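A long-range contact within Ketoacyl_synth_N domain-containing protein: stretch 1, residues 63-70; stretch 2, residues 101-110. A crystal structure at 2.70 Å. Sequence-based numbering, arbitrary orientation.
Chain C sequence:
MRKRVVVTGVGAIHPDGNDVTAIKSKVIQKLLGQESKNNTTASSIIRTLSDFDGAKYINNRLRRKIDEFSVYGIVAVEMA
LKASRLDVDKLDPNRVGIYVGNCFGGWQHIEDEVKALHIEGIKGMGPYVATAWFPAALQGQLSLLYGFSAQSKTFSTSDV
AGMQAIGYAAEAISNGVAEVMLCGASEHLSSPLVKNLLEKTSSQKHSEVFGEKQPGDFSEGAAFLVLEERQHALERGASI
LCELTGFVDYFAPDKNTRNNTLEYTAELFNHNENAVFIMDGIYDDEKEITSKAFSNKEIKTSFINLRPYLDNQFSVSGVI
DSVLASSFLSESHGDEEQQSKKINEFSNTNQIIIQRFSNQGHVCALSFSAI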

ATOM      1  N   ARG C  63      17.307 -11.872   2.719  1.00 53.59           N
ATOM      2  CA  ARG C  63      18.005 -10.563   2.580  1.00 54.70           C
ATOM      3  C   ARG C  63      18.321 -10.292   1.103  1.00 53.99           C
ATOM      4  O   ARG C  63      18.287  -9.112   0.700  1.00 53.01           O
ATOM      5  CB  ARG C  63      19.293 -10.524   3.408  1.00 56.64           C
ATOM      6  CG  ARG C  63      19.773  -9.109   3.696  1.00 58.92           C
ATOM      7  CD  ARG C  63      21.185  -9.021   4.239  1.00 60.78           C
ATOM      8  NE  ARG C  63      21.380  -7.758   4.938  1.00 62.86           N
ATOM      9  CZ  ARG C  63      21.488  -6.563   4.357  1.00 63.83           C
ATOM     10  NH1 ARG C  63      21.653  -5.483   5.104  1.00 63.91           N
ATOM     11  NH2 ARG C  63      21.433  -6.440   3.041  1.00 63.70           N
ATOM     12  N   ARG C  64      18.616 -11.351   0.342  1.00 54.19           N
ATOM     13  CA  ARG C  64      18.946 -11.309  -1.110  1.00 54.92           C
ATOM     14  C   ARG C  64      17.825 -10.611  -1.894  1.00 52.52           C
ATOM     15  O   ARG C  64      18.151  -9.882  -2.850  1.00 51.52           O
ATOM     16  CB  ARG C  64      19.139 -12.731  -1.651  1.00 57.21           C
ATOM     17  CG  ARG C  64      20.164 -12.847  -2.770  1.00 59.43           C
ATOM     18  CD  ARG C  64      19.823 -13.954  -3.750  1.00 61.17           C
ATOM     19  NE  ARG C  64      18.912 -13.483  -4.785  1.00 62.00           N
ATOM     20  CZ  ARG C  64      19.263 -12.732  -5.829  1.00 62.47           C
ATOM     21  NH1 ARG C  64      18.346 -12.355  -6.704  1.00 62.50           N
ATOM     22  NH2 ARG C  64      20.519 -12.354  -5.998  1.00 63.23           N
ATOM     23  N   LYS C  65      16.564 -10.824  -1.498  1.00 50.46           N
ATOM     24  CA  LYS C  65      15.356 -10.534  -2.321  1.00 49.02           C
ATOM     25  C   LYS C  65      14.546  -9.360  -1.748  1.00 48.45           C
ATOM     26  O   LYS C  65      13.415  -9.156  -2.235  1.00 49.16           O
ATOM     27  CB  LYS C  65      14.485 -11.792  -2.432  1.00 48.67           C
ATOM     28  CG  LYS C  65      14.019 -12.403  -1.115  1.00 48.61           C
ATOM     29  CD  LYS C  65      13.249 -13.696  -1.285  1.00 48.56           C
ATOM     30  CE  LYS C  65      14.152 -14.898  -1.471  1.00 48.61           C
ATOM     31  NZ  LYS C  65      13.427 -16.049  -2.059  1.00 48.72           N
ATOM     32  N   ILE C  66      15.089  -8.605  -0.784  1.00 47.59           N
ATOM     33  CA  ILE C  66      14.403  -7.423  -0.170  1.00 47.08           C
ATOM     34  C   ILE C  66      15.326  -6.199  -0.225  1.00 46.61           C
ATOM     35  O   ILE C  66      16.559  -6.378  -0.180  1.00 46.79           O
ATOM     36  CB  ILE C  66      13.934  -7.722   1.270  1.00 46.69           C
ATOM     37  CG1 ILE C  66      15.106  -7.962   2.227  1.00 47.09           C
ATOM     38  CG2 ILE C  66      12.944  -8.879   1.274  1.00 46.63           C
ATOM     39  CD1 ILE C  66      14.703  -8.146   3.674  1.00 47.05           C
ATOM     40  N   ASP C  67      14.730  -5.005  -0.307  1.00 46.23           N
ATOM     41  CA  ASP C  67      15.430  -3.692  -0.300  1.00 45.99           C
ATOM     42  C   ASP C  67      15.810  -3.341   1.144  1.00 45.88           C
ATOM     43  O   ASP C  67      15.254  -3.965   2.068  1.00 45.98           O
ATOM     44  CB  ASP C  67      14.561  -2.602  -0.933  1.00 45.51           C
ATOM     45  CG  ASP C  67      15.305  -1.305  -1.204  1.00 45.26           C
ATOM     46  OD1 ASP C  67      15.913  -1.195  -2.285  1.00 46.27           O
ATOM     47  OD2 ASP C  67      15.282  -0.422  -0.324  1.00 44.91           O
ATOM     48  N   GLU C  68      16.714  -2.372   1.322  1.00 45.96           N
ATOM     49  CA  GLU C  68      17.292  -1.971   2.635  1.00 46.25           C
ATOM     50  C   GLU C  68      16.219  -1.356   3.547  1.00 44.76           C
ATOM     51  O   GLU C  68      16.393  -1.446   4.777  1.00 45.05           O
ATOM     52  CB  GLU C  68      18.456  -0.997   2.429  1.00 47.09           C
ATOM     53  CG  GLU C  68      19.699  -1.651   1.850  1.00 48.69           C
ATOM     54  CD  GLU C  68      20.317  -2.730   2.724  1.00 50.17           C
ATOM     55  OE1 GLU C  68      20.445  -2.504   3.945  1.00 51.12           O
ATOM     56  OE2 GLU C  68      20.661  -3.800   2.182  1.00 50.86           O
ATOM     57  N   PHE C  69      15.161  -0.754   2.990  1.00 43.40           N
ATOM     58  CA  PHE C  69      14.067  -0.115   3.774  1.00 42.37           C
ATOM     59  C   PHE C  69      13.277  -1.201   4.517  1.00 41.42           C
ATOM     60  O   PHE C  69      12.831  -0.943   5.652  1.00 40.37           O
ATOM     61  CB  PHE C  69      13.180   0.768   2.888  1.00 41.87           C
ATOM     62  CG  PHE C  69      11.964   0.099   2.297  1.00 41.52           C
ATOM     63  CD1 PHE C  69      12.043  -0.573   1.087  1.00 41.59           C
ATOM     64  CD2 PHE C  69      10.735   0.160   2.937  1.00 41.01           C
ATOM     65  CE1 PHE C  69      10.924  -1.181   0.537  1.00 41.15           C
ATOM     66  CE2 PHE C  69       9.617  -0.450   2.386  1.00 40.66           C
ATOM     67  CZ  PHE C  69       9.713  -1.118   1.188  1.00 40.85           C
ATOM     68  N   SER C  70      13.117  -2.378   3.900  1.00 41.13           N
ATOM     69  CA  SER C  70      12.493  -3.580   4.515  1.00 41.16           C
ATOM     70  C   SER C  70      13.438  -4.178   5.566  1.00 41.18           C
ATOM     71  O   SER C  70      12.934  -4.664   6.598  1.00 40.46           O
ATOM     72  CB  SER C  70      12.103  -4.599   3.473  1.00 41.30           C
ATOM     73  OG  SER C  70      10.991  -4.147   2.715  1.00 41.52           O
ATOM     74  N   GLY C 101       4.600   2.983   7.485  1.00 31.49           N
ATOM     75  CA  GLY C 101       4.692   4.264   6.760  1.00 31.68           C
ATOM     76  C   GLY C 101       5.958   4.309   5.922  1.00 32.37           C
ATOM     77  O   GLY C 101       7.051   4.189   6.508  1.00 32.68           O
ATOM     78  N   ASN C 102       5.823   4.445   4.601  1.00 32.88           N
ATOM     79  CA  ASN C 102       6.964   4.480   3.647  1.00 33.47           C
ATOM     80  C   ASN C 102       6.550   5.248   2.388  1.00 34.22           C
ATOM     81  O   ASN C 102       5.503   4.902   1.808  1.00 34.47           O
ATOM     82  CB  ASN C 102       7.454   3.074   3.299  1.00 33.68           C
ATOM     83  CG  ASN C 102       8.625   3.087   2.340  1.00 33.75           C
ATOM     84  OD1 ASN C 102       8.503   2.645   1.201  1.00 33.93           O
ATOM     85  ND2 ASN C 102       9.755   3.611   2.784  1.00 33.81           N
ATOM     86  N   CYS C 103       7.362   6.228   1.979  1.00 35.16           N
ATOM     87  CA  CYS C 103       7.062   7.204   0.896  1.00 35.58           C
ATOM     88  C   CYS C 103       7.847   6.870  -0.381  1.00 36.38           C
ATOM     89  O   CYS C 103       7.214   6.811  -1.454  1.00 37.01           O
ATOM     90  CB  CYS C 103       7.380   8.624   1.353  1.00 35.94           C
ATOM     91  SG  CYS C 103       6.471   9.120   2.840  1.00 36.34           S
ATOM     92  N   PHE C 104       9.164   6.659  -0.272  1.00 36.62           N
ATOM     93  CA  PHE C 104      10.113   6.596  -1.420  1.00 37.08           C
ATOM     94  C   PHE C 104      10.275   5.162  -1.947  1.00 37.23           C
ATOM     95  O   PHE C 104      10.842   5.010  -3.049  1.00 37.52           O
ATOM     96  CB  PHE C 104      11.469   7.191  -1.032  1.00 37.28           C
ATOM     97  CG  PHE C 104      11.516   8.697  -1.084  1.00 37.59           C
ATOM     98  CD1 PHE C 104      11.683   9.358  -2.292  1.00 37.75           C
ATOM     99  CD2 PHE C 104      11.383   9.453   0.070  1.00 37.78           C
ATOM    100  CE1 PHE C 104      11.722  10.743  -2.343  1.00 38.16           C
ATOM    101  CE2 PHE C 104      11.422  10.839   0.016  1.00 38.15           C
ATOM    102  CZ  PHE C 104      11.591  11.481  -1.189  1.00 38.30           C
ATOM    103  N   GLY C 105       9.808   4.154  -1.206  1.00 37.13           N
ATOM    104  CA  GLY C 105       9.874   2.738  -1.624  1.00 37.16           C
ATOM    105  C   GLY C 105      11.271   2.165  -1.450  1.00 37.59           C
ATOM    106  O   GLY C 105      11.941   2.534  -0.464  1.00 38.42           O
ATOM    107  N   GLY C 106      11.696   1.297  -2.374  1.00 37.37           N
ATOM    108  CA  GLY C 106      12.997   0.599  -2.331  1.00 37.47           C
ATOM    109  C   GLY C 106      13.696   0.605  -3.680  1.00 37.50           C
ATOM    110  O   GLY C 106      13.653  -0.431  -4.373  1.00 36.76           O
ATOM    111  N   TRP C 107      14.340   1.723  -4.028  1.00 37.94           N
ATOM    112  CA  TRP C 107      15.012   1.943  -5.338  1.00 38.68           C
ATOM    113  C   TRP C 107      16.379   1.248  -5.375  1.00 40.14           C
ATOM    114  O   TRP C 107      16.807   0.875  -6.484  1.00 40.28           O
ATOM    115  CB  TRP C 107      15.134   3.442  -5.642  1.00 38.80           C
ATOM    116  CG  TRP C 107      13.927   4.002  -6.330  1.00 38.41           C
ATOM    117  CD1 TRP C 107      12.943   4.771  -5.780  1.00 38.14           C
ATOM    118  CD2 TRP C 107      13.563   3.807  -7.707  1.00 38.51           C
ATOM    119  NE1 TRP C 107      11.999   5.080  -6.723  1.00 38.23           N
ATOM    120  CE2 TRP C 107      12.352   4.501  -7.914  1.00 38.41           C
ATOM    121  CE3 TRP C 107      14.143   3.125  -8.783  1.00 38.95           C
ATOM    122  CZ2 TRP C 107      11.714   4.526  -9.153  1.00 38.88           C
ATOM    123  CZ3 TRP C 107      13.512   3.150 -10.007  1.00 39.34           C
ATOM    124  CH2 TRP C 107      12.314   3.843 -10.188  1.00 39.26           C
ATOM    125  N   GLN C 108      17.031   1.079  -4.219  1.00 41.39           N
ATOM    126  CA  GLN C 108      18.400   0.503  -4.098  1.00 42.91           C
ATOM    127  C   GLN C 108      18.449  -0.888  -4.747  1.00 43.27           C
ATOM    128  O   GLN C 108      19.492  -1.213  -5.349  1.00 44.64           O
ATOM    129  CB  GLN C 108      18.830   0.434  -2.630  1.00 43.64           C
ATOM    130  CG  GLN C 108      20.209  -0.179  -2.413  1.00 44.48           C
ATOM    131  CD  GLN C 108      21.294   0.550  -3.168  1.00 45.02           C
ATOM    132  OE1 GLN C 108      21.525   1.740  -2.969  1.00 45.85           O
ATOM    133  NE2 GLN C 108      21.977  -0.169  -4.045  1.00 45.27           N
ATOM    134  N   HIS C 109      17.368  -1.669  -4.634  1.00 43.07           N
ATOM    135  CA  HIS C 109      17.301  -3.094  -5.061  1.00 42.94           C
ATOM    136  C   HIS C 109      17.018  -3.215  -6.566  1.00 43.72           C
ATOM    137  O   HIS C 109      17.348  -4.281  -7.123  1.00 45.05           O
ATOM    138  CB  HIS C 109      16.250  -3.856  -4.238  1.00 42.26           C
ATOM    139  CG  HIS C 109      16.493  -5.327  -4.165  1.00 41.10           C
ATOM    140  ND1 HIS C 109      15.969  -6.213  -5.086  1.00 40.61           N
ATOM    141  CD2 HIS C 109      17.200  -6.069  -3.285  1.00 40.27           C
ATOM    142  CE1 HIS C 109      16.344  -7.438  -4.776  1.00 40.01           C
ATOM    143  NE2 HIS C 109      17.100  -7.375  -3.675  1.00 39.83           N
ATOM    144  N   ILE C 110      16.431  -2.188  -7.197  1.00 43.76           N
ATOM    145  CA  ILE C 110      15.862  -2.285  -8.579  1.00 44.06           C
ATOM    146  C   ILE C 110      16.518  -1.287  -9.547  1.00 44.81           C
ATOM    147  O   ILE C 110      16.318  -1.468 -10.762  1.00 44.84           O
ATOM    148  CB  ILE C 110      14.328  -2.117  -8.547  1.00 42.84           C
ATOM    149  CG1 ILE C 110      13.900  -0.669  -8.293  1.00 41.99           C
ATOM    150  CG2 ILE C 110      13.705  -3.074  -7.540  1.00 42.90           C
ATOM    151  CD1 ILE C 110      12.475  -0.371  -8.700  1.00 41.49           C
TER

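What holds the two stretches together most firmly? Two hydrogen bonds do, and both are donated by His109. Its ring nitrogen NE2 donates a hydrogen bond to Arg64 O at 2.8 Å, with a nearly straight angle of 162°, and the carbonyl oxygen lies at the ring edge, close to the ring plane, where an N-H points. The backbone donates the second bond: His109 N lies 2.8 Å from Asp67 OD1, at a more bent 130°. One residue thus grips stretch 1 at two points, with its ring lying along the backbone between them; His109 CD2 comes within 3.2 Å of Ile66 O.

How does Asp67 serve both stretches at once? Its two carboxylate oxygens take different partners. While OD1 receives His109 N, OD2 caps the helix that begins just after it, accepting a weak bond from Phe69 N at 3.3 Å. Proximity alone does not make further bonds: Asp67 OD1 is 3.2 Å from Gln108 N, but the angle is poor, and it is equally 3.2 Å from Gly106 O, where two acceptors meet.

Why can the chain come so close at Gly106? It has no side chain, and a CB there would point toward stretch 1, clashing with Asp67 CG at 2.6 Å and crowding Phe69 CD1 at 3.1 Å. Without it, Gly106 CA packs 3.7 Å from Phe69 CD1.

What does the Phe69 ring rest against? Polar oxygens lie over one of its faces: Gly105 O is 3.5 Å from Phe69 CD1, and Asn102 OD1 is 3.5 Å from Phe69 CE2. The same Asn102 OD1 accepts a weak hydrogen bond from Gly105 N at 3.1 Å, a link within stretch 2 that ties together the two residues supplying these oxygens.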